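Local coordinates for proline iminopeptidase-related protein (PDB 2YYS), which is of unknown function but belongs to the peptidase S33 family of alpha/beta hydrolases and may therefore act as a peptidase, at residues A[38-43]-A[186-191]; A[61-66]-A[194-199]; A[137-142]-A[151-156]; A[162-167]-A[180-185]; A[171-176]-A[258-263]. All blocks are in the same frame, centred on the assembly; numbering follows the deposited sequence.

Interaction 1. Residues A[38-43]-A[186-191]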
# COMPACT_ATOMS: atom_id res chain seq x y z
N ASN A 38 7.63 -1.22 4.60
CA ASN A 38 8.29 0.08 4.62
C ASN A 38 8.21 0.72 3.25
O ASN A 38 7.80 0.07 2.30
CB ASN A 38 9.75 -0.07 5.09
CG ASN A 38 10.63 -0.82 4.09
OD1 ASN A 38 10.87 -0.34 2.98
ND2 ASN A 38 11.14 -1.98 4.50
N ALA A 39 8.65 1.98 3.15
CA ALA A 39 8.48 2.79 1.95
C ALA A 39 9.71 2.87 1.06
O ALA A 39 9.75 3.68 0.15
CB ALA A 39 8.04 4.20 2.35
N TYR A 40 10.73 2.06 1.30
CA TYR A 40 11.98 2.19 0.55
C TYR A 40 11.82 1.85 -0.94
O TYR A 40 12.14 2.66 -1.81
CB TYR A 40 13.10 1.36 1.18
CG TYR A 40 14.40 1.47 0.42
CD1 TYR A 40 15.30 2.51 0.69
CD2 TYR A 40 14.71 0.57 -0.59
CE1 TYR A 40 16.49 2.62 -0.02
CE2 TYR A 40 15.90 0.67 -1.31
CZ TYR A 40 16.78 1.70 -1.03
OH TYR A 40 17.95 1.79 -1.75
N VAL A 41 11.34 0.65 -1.23
CA VAL A 41 11.19 0.20 -2.62
C VAL A 41 10.16 1.05 -3.35
O VAL A 41 10.32 1.43 -4.52
CB VAL A 41 10.82 -1.30 -2.67
CG1 VAL A 41 10.24 -1.69 -4.03
CG2 VAL A 41 12.04 -2.14 -2.37
N LEU A 42 9.11 1.38 -2.62
CA LEU A 42 8.02 2.17 -3.15
C LEU A 42 8.51 3.54 -3.59
O LEU A 42 8.21 3.99 -4.70
CB LEU A 42 6.92 2.28 -2.10
CG LEU A 42 5.56 2.75 -2.53
CD1 LEU A 42 5.03 2.00 -3.73
CD2 LEU A 42 4.61 2.59 -1.33
N ARG A 43 9.33 4.19 -2.77
CA ARG A 43 9.91 5.47 -3.17
C ARG A 43 10.77 5.35 -4.43
O ARG A 43 10.69 6.19 -5.33
CB ARG A 43 10.74 6.09 -2.05
CG ARG A 43 11.58 7.25 -2.55
CD ARG A 43 12.22 8.10 -1.48
NE ARG A 43 13.02 9.17 -2.11
CZ ARG A 43 13.75 10.05 -1.46
NH1 ARG A 43 13.80 10.04 -0.13
NH2 ARG A 43 14.44 10.97 -2.13
N GLU A 186 17.08 -5.74 -0.10
CA GLU A 186 18.19 -6.14 0.76
C GLU A 186 19.29 -5.08 0.80
O GLU A 186 19.92 -4.89 1.83
CB GLU A 186 18.78 -7.46 0.28
CG GLU A 186 17.84 -8.64 0.46
CD GLU A 186 17.54 -8.91 1.91
OE1 GLU A 186 18.48 -8.79 2.72
OE2 GLU A 186 16.37 -9.22 2.24
N GLY A 187 19.50 -4.39 -0.32
CA GLY A 187 20.42 -3.27 -0.39
C GLY A 187 20.14 -2.12 0.57
O GLY A 187 21.05 -1.38 0.95
N ALA A 188 18.88 -1.96 0.97
CA ALA A 188 18.49 -0.92 1.92
C ALA A 188 18.98 -1.23 3.33
O ALA A 188 19.18 -0.33 4.13
CB ALA A 188 16.97 -0.76 1.93
N GLY A 189 19.14 -2.51 3.63
CA GLY A 189 19.63 -2.93 4.94
C GLY A 189 18.69 -2.53 6.07
O GLY A 189 19.14 -2.10 7.13
N ILE A 190 17.39 -2.62 5.81
CA ILE A 190 16.40 -2.29 6.82
C ILE A 190 16.05 -3.56 7.55
O ILE A 190 15.72 -4.55 6.92
CB ILE A 190 15.15 -1.68 6.17
CG1 ILE A 190 15.48 -0.32 5.54
CG2 ILE A 190 14.04 -1.51 7.21
CD1 ILE A 190 14.49 0.14 4.50
N LEU A 191 16.16 -3.54 8.87
CA LEU A 191 15.67 -4.62 9.72
C LEU A 191 14.34 -4.18 10.32
O LEU A 191 14.31 -3.44 11.30
CB LEU A 191 16.69 -4.97 10.82
CG LEU A 191 16.30 -6.08 11.83
CD1 LEU A 191 16.19 -7.46 11.13
CD2 LEU A 191 17.28 -6.15 13.01

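Interaction 2. Residues A[61-66]-A[194-199]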
# COMPACT_ATOMS: atom_id res chain seq x y z
N ARG A 61 3.89 3.00 11.98
CA ARG A 61 4.26 2.87 13.37
C ARG A 61 4.88 1.50 13.62
O ARG A 61 4.36 0.48 13.16
CB ARG A 61 3.05 3.11 14.27
CG ARG A 61 1.89 2.14 14.06
CD ARG A 61 0.90 2.13 15.20
NE ARG A 61 0.49 3.49 15.56
CZ ARG A 61 -0.10 3.84 16.70
NH1 ARG A 61 -0.43 5.11 16.92
NH2 ARG A 61 -0.38 2.93 17.63
N GLY A 62 6.03 1.51 14.28
CA GLY A 62 6.73 0.29 14.64
C GLY A 62 7.35 -0.48 13.49
O GLY A 62 8.01 -1.49 13.71
N SER A 63 7.17 0.00 12.27
CA SER A 63 7.51 -0.76 11.08
C SER A 63 8.76 -0.22 10.39
O SER A 63 8.99 1.00 10.37
CB SER A 63 6.35 -0.75 10.08
OG SER A 63 5.11 -0.98 10.73
N GLY A 64 9.53 -1.12 9.79
CA GLY A 64 10.67 -0.73 8.99
C GLY A 64 11.63 0.11 9.81
O GLY A 64 12.07 -0.32 10.86
N ARG A 65 11.89 1.32 9.34
CA ARG A 65 12.88 2.21 9.93
C ARG A 65 12.33 3.05 11.07
O ARG A 65 13.09 3.78 11.70
CB ARG A 65 13.46 3.13 8.86
CG ARG A 65 14.16 2.38 7.75
CD ARG A 65 14.36 3.19 6.49
NE ARG A 65 13.10 3.35 5.77
CZ ARG A 65 12.98 3.88 4.57
NH1 ARG A 65 14.04 4.31 3.90
NH2 ARG A 65 11.77 3.99 4.02
N SER A 66 11.03 2.94 11.32
CA SER A 66 10.41 3.64 12.44
C SER A 66 10.74 3.01 13.78
O SER A 66 11.09 1.84 13.88
CB SER A 66 8.88 3.70 12.27
OG SER A 66 8.55 4.48 11.14
N ASP A 194 9.23 -7.54 13.55
CA ASP A 194 8.20 -8.52 13.30
C ASP A 194 6.90 -8.17 14.02
O ASP A 194 5.86 -8.76 13.74
CB ASP A 194 8.63 -9.90 13.82
CG ASP A 194 9.67 -10.57 12.95
OD1 ASP A 194 9.77 -10.26 11.73
OD2 ASP A 194 10.43 -11.46 13.40
N ALA A 195 6.97 -7.23 14.97
CA ALA A 195 5.87 -6.99 15.90
C ALA A 195 4.58 -6.48 15.25
O ALA A 195 3.50 -6.93 15.62
CB ALA A 195 6.32 -6.04 17.00
N PRO A 196 4.67 -5.54 14.30
CA PRO A 196 3.47 -5.05 13.63
C PRO A 196 2.74 -6.17 12.88
O PRO A 196 1.54 -6.28 13.05
CB PRO A 196 4.00 -3.98 12.68
CG PRO A 196 5.28 -3.55 13.31
CD PRO A 196 5.87 -4.83 13.83
N GLY A 197 3.45 -6.98 12.11
CA GLY A 197 2.82 -8.08 11.39
C GLY A 197 2.19 -9.10 12.32
O GLY A 197 1.06 -9.52 12.11
N LEU A 198 2.92 -9.48 13.37
CA LEU A 198 2.42 -10.44 14.36
C LEU A 198 1.17 -9.93 15.07
O LEU A 198 0.22 -10.68 15.27
CB LEU A 198 3.50 -10.78 15.38
CG LEU A 198 4.66 -11.64 14.85
CD1 LEU A 198 5.77 -11.79 15.91
CD2 LEU A 198 4.17 -13.04 14.39
N ALA A 199 1.15 -8.64 15.41
CA ALA A 199 0.01 -8.05 16.09
C ALA A 199 -1.22 -7.98 15.19
O ALA A 199 -2.31 -8.26 15.62
CB ALA A 199 0.36 -6.67 16.62

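Interaction 3. Residues A[137-142]-A[151-156]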
# COMPACT_ATOMS: atom_id res chain seq x y z
N ARG A 137 -6.38 -17.54 -2.17
CA ARG A 137 -5.38 -17.56 -3.25
C ARG A 137 -4.07 -18.22 -2.84
O ARG A 137 -3.44 -18.89 -3.66
CB ARG A 137 -5.09 -16.16 -3.78
CG ARG A 137 -6.30 -15.40 -4.26
CD ARG A 137 -6.82 -15.79 -5.62
NE ARG A 137 -7.49 -17.09 -5.66
CZ ARG A 137 -8.67 -17.37 -5.10
NH1 ARG A 137 -9.32 -16.46 -4.39
NH2 ARG A 137 -9.19 -18.58 -5.26
N LEU A 138 -3.64 -18.01 -1.60
CA LEU A 138 -2.45 -18.66 -1.07
C LEU A 138 -2.66 -20.19 -1.00
O LEU A 138 -1.80 -20.97 -1.41
CB LEU A 138 -2.12 -18.11 0.32
CG LEU A 138 -1.57 -16.68 0.30
CD1 LEU A 138 -1.63 -16.05 1.66
CD2 LEU A 138 -0.14 -16.66 -0.23
N ALA A 139 -3.82 -20.59 -0.51
CA ALA A 139 -4.14 -22.00 -0.38
C ALA A 139 -4.19 -22.64 -1.77
O ALA A 139 -3.68 -23.72 -1.98
CB ALA A 139 -5.47 -22.18 0.34
N GLU A 140 -4.82 -21.93 -2.70
CA GLU A 140 -4.88 -22.32 -4.11
C GLU A 140 -3.49 -22.45 -4.73
O GLU A 140 -3.22 -23.38 -5.46
CB GLU A 140 -5.71 -21.29 -4.87
CG GLU A 140 -5.76 -21.42 -6.38
CD GLU A 140 -6.61 -20.34 -6.99
OE1 GLU A 140 -6.06 -19.25 -7.26
OE2 GLU A 140 -7.83 -20.58 -7.18
N ALA A 141 -2.60 -21.51 -4.41
CA ALA A 141 -1.24 -21.54 -4.93
C ALA A 141 -0.45 -22.72 -4.40
O ALA A 141 0.48 -23.17 -5.05
CB ALA A 141 -0.52 -20.23 -4.60
N ALA A 142 -0.83 -23.21 -3.22
CA ALA A 142 -0.18 -24.36 -2.60
C ALA A 142 -0.81 -25.70 -3.02
O ALA A 142 -0.44 -26.74 -2.48
CB ALA A 142 -0.24 -24.21 -1.08
N GLU A 151 -8.30 -18.12 8.10
CA GLU A 151 -7.11 -18.37 8.91
C GLU A 151 -6.65 -19.82 8.79
O GLU A 151 -5.45 -20.08 8.86
CB GLU A 151 -7.35 -17.95 10.37
CG GLU A 151 -7.59 -16.44 10.50
CD GLU A 151 -7.88 -15.97 11.92
OE1 GLU A 151 -8.92 -16.37 12.49
OE2 GLU A 151 -7.09 -15.17 12.44
N GLU A 152 -7.59 -20.74 8.59
CA GLU A 152 -7.28 -22.14 8.29
C GLU A 152 -6.66 -22.29 6.89
O GLU A 152 -5.80 -23.13 6.67
CB GLU A 152 -8.54 -23.02 8.41
CG GLU A 152 -8.41 -24.25 9.32
CD GLU A 152 -9.43 -25.34 9.00
OE1 GLU A 152 -10.61 -25.01 8.70
OE2 GLU A 152 -9.06 -26.54 9.06
N ASN A 153 -7.11 -21.49 5.93
CA ASN A 153 -6.51 -21.52 4.60
C ASN A 153 -5.05 -21.13 4.68
O ASN A 153 -4.20 -21.78 4.08
CB ASN A 153 -7.25 -20.59 3.63
CG ASN A 153 -8.47 -21.23 3.05
OD1 ASN A 153 -9.46 -20.57 2.76
ND2 ASN A 153 -8.42 -22.54 2.88
N LEU A 154 -4.77 -20.07 5.43
CA LEU A 154 -3.41 -19.61 5.63
C LEU A 154 -2.55 -20.68 6.30
O LEU A 154 -1.46 -20.99 5.82
CB LEU A 154 -3.43 -18.34 6.47
CG LEU A 154 -2.11 -17.61 6.66
CD1 LEU A 154 -1.58 -17.02 5.35
CD2 LEU A 154 -2.31 -16.51 7.70
N LYS A 155 -3.05 -21.23 7.40
CA LYS A 155 -2.33 -22.24 8.17
C LYS A 155 -2.03 -23.48 7.31
O LYS A 155 -0.93 -23.99 7.34
CB LYS A 155 -3.14 -22.63 9.43
CG LYS A 155 -2.57 -23.83 10.22
CD LYS A 155 -3.20 -23.97 11.62
CE LYS A 155 -4.65 -24.48 11.57
NZ LYS A 155 -4.79 -25.86 11.00
N GLU A 156 -3.01 -23.94 6.55
CA GLU A 156 -2.84 -25.12 5.71
C GLU A 156 -1.89 -24.89 4.52
O GLU A 156 -1.16 -25.80 4.12
CB GLU A 156 -4.21 -25.62 5.21
CG GLU A 156 -5.11 -26.16 6.33
CD GLU A 156 -4.49 -27.33 7.07
OE1 GLU A 156 -4.11 -28.32 6.41
OE2 GLU A 156 -4.37 -27.26 8.32

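Interaction 4. Residues A[162-167]-A[180-185]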
# COMPACT_ATOMS: atom_id res chain seq x y z
N GLU A 162 6.67 -22.45 2.56
CA GLU A 162 7.00 -21.22 3.27
C GLU A 162 6.23 -20.02 2.69
O GLU A 162 5.98 -19.98 1.49
CB GLU A 162 8.52 -20.96 3.21
CG GLU A 162 9.36 -21.85 4.12
CD GLU A 162 9.08 -21.61 5.59
OE1 GLU A 162 9.22 -20.44 6.04
OE2 GLU A 162 8.71 -22.57 6.30
N PRO A 163 5.87 -19.05 3.52
CA PRO A 163 5.16 -17.86 3.04
C PRO A 163 5.90 -17.13 1.91
O PRO A 163 5.26 -16.76 0.94
CB PRO A 163 5.02 -16.96 4.28
CG PRO A 163 5.84 -17.59 5.38
CD PRO A 163 6.08 -19.02 4.98
N LYS A 164 7.21 -16.96 2.03
CA LYS A 164 7.97 -16.26 0.99
C LYS A 164 7.80 -16.93 -0.38
O LYS A 164 7.60 -16.25 -1.38
CB LYS A 164 9.46 -16.17 1.33
CG LYS A 164 10.29 -15.43 0.28
CD LYS A 164 11.78 -15.38 0.67
CE LYS A 164 12.58 -14.50 -0.30
NZ LYS A 164 12.63 -15.02 -1.70
N ALA A 165 7.87 -18.26 -0.43
CA ALA A 165 7.70 -18.99 -1.68
C ALA A 165 6.30 -18.77 -2.29
O ALA A 165 6.17 -18.61 -3.50
CB ALA A 165 7.96 -20.50 -1.46
N LEU A 166 5.27 -18.76 -1.45
CA LEU A 166 3.91 -18.56 -1.96
C LEU A 166 3.69 -17.13 -2.41
O LEU A 166 3.18 -16.89 -3.50
CB LEU A 166 2.88 -18.94 -0.90
CG LEU A 166 2.79 -20.42 -0.54
CD1 LEU A 166 1.83 -20.60 0.63
CD2 LEU A 166 2.35 -21.28 -1.71
N PHE A 167 4.07 -16.16 -1.58
CA PHE A 167 3.90 -14.75 -1.95
C PHE A 167 4.74 -14.40 -3.18
O PHE A 167 4.29 -13.63 -4.01
CB PHE A 167 4.21 -13.81 -0.77
CG PHE A 167 3.04 -13.61 0.18
CD1 PHE A 167 1.93 -12.87 -0.20
CD2 PHE A 167 3.06 -14.17 1.45
CE1 PHE A 167 0.86 -12.69 0.67
CE2 PHE A 167 1.99 -13.99 2.32
CZ PHE A 167 0.89 -13.25 1.94
N ALA A 180 15.41 -8.44 -9.09
CA ALA A 180 15.55 -6.99 -9.04
C ALA A 180 14.96 -6.42 -7.73
O ALA A 180 15.56 -5.54 -7.09
CB ALA A 180 14.91 -6.35 -10.24
N TYR A 181 13.81 -6.97 -7.31
CA TYR A 181 13.18 -6.52 -6.08
C TYR A 181 14.07 -6.87 -4.88
O TYR A 181 14.33 -6.04 -4.02
CB TYR A 181 11.78 -7.10 -5.90
CG TYR A 181 11.30 -6.87 -4.51
CD1 TYR A 181 10.70 -5.67 -4.16
CD2 TYR A 181 11.49 -7.83 -3.51
CE1 TYR A 181 10.28 -5.43 -2.89
CE2 TYR A 181 11.07 -7.59 -2.21
CZ TYR A 181 10.47 -6.38 -1.91
OH TYR A 181 10.05 -6.10 -0.64
N GLU A 182 14.54 -8.11 -4.83
CA GLU A 182 15.26 -8.60 -3.67
C GLU A 182 16.60 -7.87 -3.50
O GLU A 182 16.98 -7.52 -2.39
CB GLU A 182 15.45 -10.11 -3.75
CG GLU A 182 14.17 -10.87 -3.47
CD GLU A 182 14.36 -12.38 -3.48
OE1 GLU A 182 15.51 -12.85 -3.32
OE2 GLU A 182 13.35 -13.11 -3.63
N TRP A 183 17.27 -7.59 -4.61
CA TRP A 183 18.54 -6.88 -4.57
C TRP A 183 18.34 -5.46 -4.05
O TRP A 183 19.11 -4.98 -3.25
CB TRP A 183 19.20 -6.87 -5.95
CG TRP A 183 20.63 -6.48 -5.88
CD1 TRP A 183 21.16 -5.23 -6.02
CD2 TRP A 183 21.75 -7.35 -5.62
NE1 TRP A 183 22.52 -5.26 -5.88
CE2 TRP A 183 22.91 -6.55 -5.63
CE3 TRP A 183 21.87 -8.73 -5.37
CZ2 TRP A 183 24.19 -7.08 -5.40
CZ3 TRP A 183 23.15 -9.25 -5.14
CH2 TRP A 183 24.29 -8.43 -5.17
N LEU A 184 17.28 -4.81 -4.51
CA LEU A 184 16.96 -3.45 -4.09
C LEU A 184 16.57 -3.42 -2.61
O LEU A 184 17.09 -2.60 -1.85
CB LEU A 184 15.85 -2.89 -4.98
CG LEU A 184 15.39 -1.45 -4.79
CD1 LEU A 184 16.54 -0.46 -4.98
CD2 LEU A 184 14.25 -1.16 -5.75
N ALA A 185 15.70 -4.34 -2.21
CA ALA A 185 15.20 -4.40 -0.83
C ALA A 185 16.30 -4.70 0.18
O ALA A 185 16.42 -4.02 1.20
CB ALA A 185 14.09 -5.45 -0.72
O HOH W 1 16.01 -15.35 -2.34

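Interaction 5. Residues A[171-176]-A[258-263]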
# COMPACT_ATOMS: atom_id res chain seq x y z
N MET A 171 3.31 -12.67 -6.44
CA MET A 171 3.80 -11.31 -6.69
C MET A 171 4.66 -11.09 -7.94
O MET A 171 4.65 -10.00 -8.52
CB MET A 171 4.60 -10.83 -5.48
CG MET A 171 3.75 -10.51 -4.25
SD MET A 171 4.75 -9.84 -2.96
CE MET A 171 3.55 -9.39 -1.76
N PHE A 172 5.42 -12.12 -8.34
CA PHE A 172 6.48 -11.96 -9.34
C PHE A 172 6.28 -12.91 -10.53
O PHE A 172 6.57 -14.10 -10.42
CB PHE A 172 7.86 -12.19 -8.71
CG PHE A 172 8.20 -11.21 -7.63
CD1 PHE A 172 8.42 -9.88 -7.93
CD2 PHE A 172 8.28 -11.61 -6.31
CE1 PHE A 172 8.73 -8.96 -6.94
CE2 PHE A 172 8.58 -10.70 -5.30
CZ PHE A 172 8.80 -9.38 -5.62
N PRO A 173 5.77 -12.40 -11.64
CA PRO A 173 5.61 -13.22 -12.85
C PRO A 173 6.93 -13.71 -13.45
O PRO A 173 6.92 -14.77 -14.07
CB PRO A 173 4.90 -12.29 -13.83
CG PRO A 173 5.17 -10.89 -13.32
CD PRO A 173 5.27 -11.02 -11.84
N THR A 174 8.02 -12.96 -13.29
CA THR A 174 9.35 -13.37 -13.75
C THR A 174 10.40 -13.43 -12.65
O THR A 174 10.43 -12.57 -11.75
CB THR A 174 9.89 -12.41 -14.80
OG1 THR A 174 10.10 -11.12 -14.21
CG2 THR A 174 8.89 -12.19 -15.95
N PRO A 175 11.30 -14.42 -12.72
CA PRO A 175 12.45 -14.44 -11.81
C PRO A 175 13.25 -13.14 -11.86
O PRO A 175 13.70 -12.72 -10.81
CB PRO A 175 13.29 -15.64 -12.30
CG PRO A 175 12.27 -16.56 -12.99
CD PRO A 175 11.26 -15.60 -13.61
N ARG A 176 13.36 -12.49 -13.01
CA ARG A 176 14.14 -11.26 -13.08
C ARG A 176 13.53 -10.07 -12.31
O ARG A 176 14.27 -9.27 -11.73
CB ARG A 176 14.44 -10.88 -14.54
CG ARG A 176 13.32 -10.24 -15.31
CD ARG A 176 13.71 -9.87 -16.74
NE ARG A 176 12.55 -9.48 -17.55
CZ ARG A 176 11.72 -10.32 -18.18
NH1 ARG A 176 11.89 -11.64 -18.11
NH2 ARG A 176 10.70 -9.84 -18.89
N TRP A 258 5.71 -1.50 -11.35
CA TRP A 258 6.62 -0.56 -11.99
C TRP A 258 7.98 -1.20 -12.34
O TRP A 258 8.68 -0.71 -13.22
CB TRP A 258 6.82 0.69 -11.09
CG TRP A 258 7.25 0.36 -9.71
CD1 TRP A 258 8.53 0.19 -9.28
CD2 TRP A 258 6.41 0.12 -8.57
NE1 TRP A 258 8.54 -0.14 -7.94
CE2 TRP A 258 7.25 -0.18 -7.48
CE3 TRP A 258 5.03 0.15 -8.36
CZ2 TRP A 258 6.75 -0.47 -6.21
CZ3 TRP A 258 4.53 -0.15 -7.09
CH2 TRP A 258 5.39 -0.45 -6.04
N ILE A 259 8.35 -2.27 -11.64
CA ILE A 259 9.54 -3.04 -11.95
C ILE A 259 9.32 -3.95 -13.17
O ILE A 259 10.17 -4.03 -14.05
CB ILE A 259 9.93 -3.91 -10.73
CG1 ILE A 259 10.39 -3.02 -9.56
CG2 ILE A 259 11.02 -4.92 -11.10
CD1 ILE A 259 10.80 -3.82 -8.32
N ASP A 260 8.19 -4.65 -13.18
CA ASP A 260 7.87 -5.60 -14.24
C ASP A 260 7.55 -4.89 -15.56
O ASP A 260 7.85 -5.42 -16.62
CB ASP A 260 6.67 -6.46 -13.85
CG ASP A 260 6.97 -7.43 -12.74
OD1 ASP A 260 8.06 -8.05 -12.75
OD2 ASP A 260 6.16 -7.66 -11.81
N ALA A 261 6.96 -3.70 -15.49
CA ALA A 261 6.45 -3.03 -16.68
C ALA A 261 6.63 -1.52 -16.60
O ALA A 261 5.65 -0.77 -16.53
CB ALA A 261 4.99 -3.40 -16.89
N PRO A 262 7.89 -1.07 -16.63
CA PRO A 262 8.21 0.34 -16.35
C PRO A 262 7.51 1.32 -17.27
O PRO A 262 7.03 2.34 -16.79
CB PRO A 262 9.74 0.43 -16.56
CG PRO A 262 10.24 -0.95 -16.77
CD PRO A 262 9.07 -1.87 -16.97
N GLU A 263 7.48 1.00 -18.56
CA GLU A 263 6.88 1.84 -19.58
C GLU A 263 5.35 1.95 -19.46
O GLU A 263 4.79 3.04 -19.46
CB GLU A 263 7.30 1.35 -20.99
CG GLU A 263 6.75 -0.03 -21.43
CD GLU A 263 7.18 -1.24 -20.56
OE1 GLU A 263 8.41 -1.50 -20.42
OE2 GLU A 263 6.27 -1.94 -20.02
O HOH W 2 6.25 -7.79 -9.17
O HOH W 3 8.37 -10.49 -11.54
O HOH W 4 9.27 -8.77 -15.04

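Interaction 1. Residues A[38-43]-A[186-191]
I190, Y40 and A188 carry this contact, in which one tyrosine and one asparagine of 38-43 receive the A188 methyl and the I190 side chain, from the C-terminal end of helix 175-187 and the chain just after it. The methyl of A188 sits squarely over the Y40 ring, its CB 3.5 Å from the ring centroid and 7° off the ring normal. That is a CH-pi contact centred on the face, and its evenness appears in the ring carbons nearest to and farthest from CB, which differ by only a few tenths of an ångström. Y40 holds CG anti to its backbone N (chi1 180°), which sends the ring out from the first turn of helix 40-46 toward A188. I190 follows two residues later, after G189 with its positive phi has turned the chain out of helical conformation. Its CD1 reaches Y40 CB at 3.8 Å and lies obliquely to the ring. The same methyl is equally far from CG, OD1 and ND2 of the N38 amide, 4.0 Å from each. N38 OD1 meanwhile accepts from Y40 N at 2.9 Å, with an N-H...O angle of 162° and the donor in the carbonyl plane. This Asx turn helps hold the amide that I190 meets, while R65 packs on both Y40 and I190. The contact, mainly apolar but for the N38 amide, is a cap-to-core junction of the alpha/beta-hydrolase fold.

Interaction 2. Residues A[61-66]-A[194-199]
R61 meets P196 with its backbone alone: the carbonyl O of R61 lies 4.1 Å from P196 CG, at the edge of van der Waals contact. The guanidinium group of R61 is engaged elsewhere, in salt bridges to D84 and E12. G62 comes next and makes the shortest approach, its O standing 3.4 Å from P196 CG. With phi 70° and psi near zero, G62 presents this oxygen to the pyrrolidine ring, and its CA is the nearest to that of P196, 6.3 Å away. S63 then adds its hydroxyl, with OG 3.6 Å from P196 CG and slightly farther from P196 CB. A chi1 of -44° places OG beside the backbone N, from where it donates to R61 O at 2.9 Å. The donor stands 51° out of the carbonyl plane of R61. From S63 the chain folds into a type II' turn closed by S66 N to S63 O, 3.0 Å, which leads it away from the proline. P196 lies in the first turn of helix 195-202 of the cap, where a ring nitrogen without N-H costs the helix no bond. The chemistry is thus oxygen against carbon: two carbonyl oxygens and a hydroxyl face P196 CG from the core-loop side, and ring methylenes can donate no conventional hydrogen bond, so shape rather than polar pairing defines this buried junction of the core loop with the cap.

Interaction 3. Residues A[137-142]-A[151-156]
Two successive helices of the cap, 131-141 and 150-160, form a helical pair in which A139 packs on N153 and L138 on L154. The evidence for close approach is in the backbone: the CA atoms of A139 and N153 are 5.5 Å apart, a separation made possible by the single methyl of the alanine. A139 CB lies 4.1 Å from N153 CB and 4.0 Å from the backbone O of N153, so it rests on both side chain and main chain. One residue earlier, L138 CD1 touches L154 CD1 at 3.8 Å. The two leucines run side by side in the same direction; L154 starts away from 137-142, and its CG, anti to the backbone N (chi1 -173°), leads CD1 back to its partner. In alpha/beta hydrolases of this family such helices are inserted between core strands, here 119-125 and 221-226, and W206 touches both leucines. L138 also packs on L166, F167 and L170 of helix 163-171. Away from the interface, R137 grips E140 side-on, NE to OE1 at 3.0 Å and NH2 to OE2 at 3.1 Å. Both carboxylate oxygens lie nearly in the guanidinium plane, whereas R137 meets them from well above the carboxylate plane.

Interaction 4. Residues A[162-167]-A[180-185]
K164 spans the gap to E182 with its whole length, since the nearest CA atoms of the two segments, those of K164 and E182, are 11.6 Å apart. CB leaves the helix in the direction of 180-185, and CG lies anti to the backbone N (chi1 -179°). CB, CG and CD run extended toward E182 without touching the opposite segment. At CE the chain comes within 3.7 Å of E182 OE2, and a bend at the last torsion (chi4 -64°) then swings NZ onto that oxygen. K164 NZ donates to E182 OE2 at 2.8 Å, a salt bridge that arrives 46° out of the carboxylate plane. E182 reaches out from the opposite direction, extended beyond CG, so the two charged ends meet midway between helix 163-171 and helix 175-187. Both helices belong to the cap of the alpha/beta hydrolase, and this surface ion pair joins two helices that follow each other in the chain, at a point remote from the short linker between them. Each charge has a second partner: K164 NZ also pairs with D168, and E182 OE2 with R178. The other oxygen, E182 OE1, takes a hydrogen bond from a water at 2.7 Å, and the same water lies 3.5 Å from K164 NZ as a weak acceptor.

Interaction 5. Residues A[171-176]-A[258-263]
D260 turns its carboxylate to P173 and T174, and the hydrogen-bonded links found between the two segments run through water. The site lies where the cap of the alpha/beta hydrolase meets the core, with 171-176 spanning the linker between helices 163-171 and 175-187 and D260 ending the short helix 257-260. In direct contact, CD and CG of the P173 ring approach one oxygen: CD is 3.5 Å and CG 3.7 Å from D260 OD2. The side chains come from opposite directions, D260 brought in by CG lying beside its own backbone N (chi1 -69°). Three waters form the next layer. One donates to D260 OD2 at 2.6 Å and to the backbone O of M171. A second donates to D260 OD1 at 2.7 Å and accepts from T174 N at 3.0 Å. A third also donates to OD1, so OD1 takes two waters and OD2 one. D260 OD2 has a further partner, the backbone N of G254, which helps set the carboxylate and ties it to the loop after strand 247-250. H255 in that loop, at the place where this fold usually carries its catalytic histidine, forms a backbone hydrogen bond with M171. A glycerol, probably from the crystallisation liquor, lies about 4 Å from the M171 side chain and may mark a pocket. T174 is the N-cap of helix 175-187, its OG1 accepting from G177 N. That hydroxyl also holds the third water, whose oxygen is 2.6 Å from T174 OG1.

From the N terminus, 38-43 opens interaction 1 and 61-66 opens interaction 2, both from the core. The first loop to close is the short one of interaction 3, wholly within the cap and nested inside interactions 1 and 2. Interaction 4, also internal to the cap, opens at 162-167 and is nested likewise; before 180-185 closes it, interaction 5 opens at 171-176, so the two cross. Next 186-191 closes interaction 1 and 194-199 closes interaction 2, which cross each other. Interaction 5 crosses both and closes last, at 258-263. Interactions 1, 2 and 5 join cap to core, and helix 175-187 takes part in 1, 4 and 5.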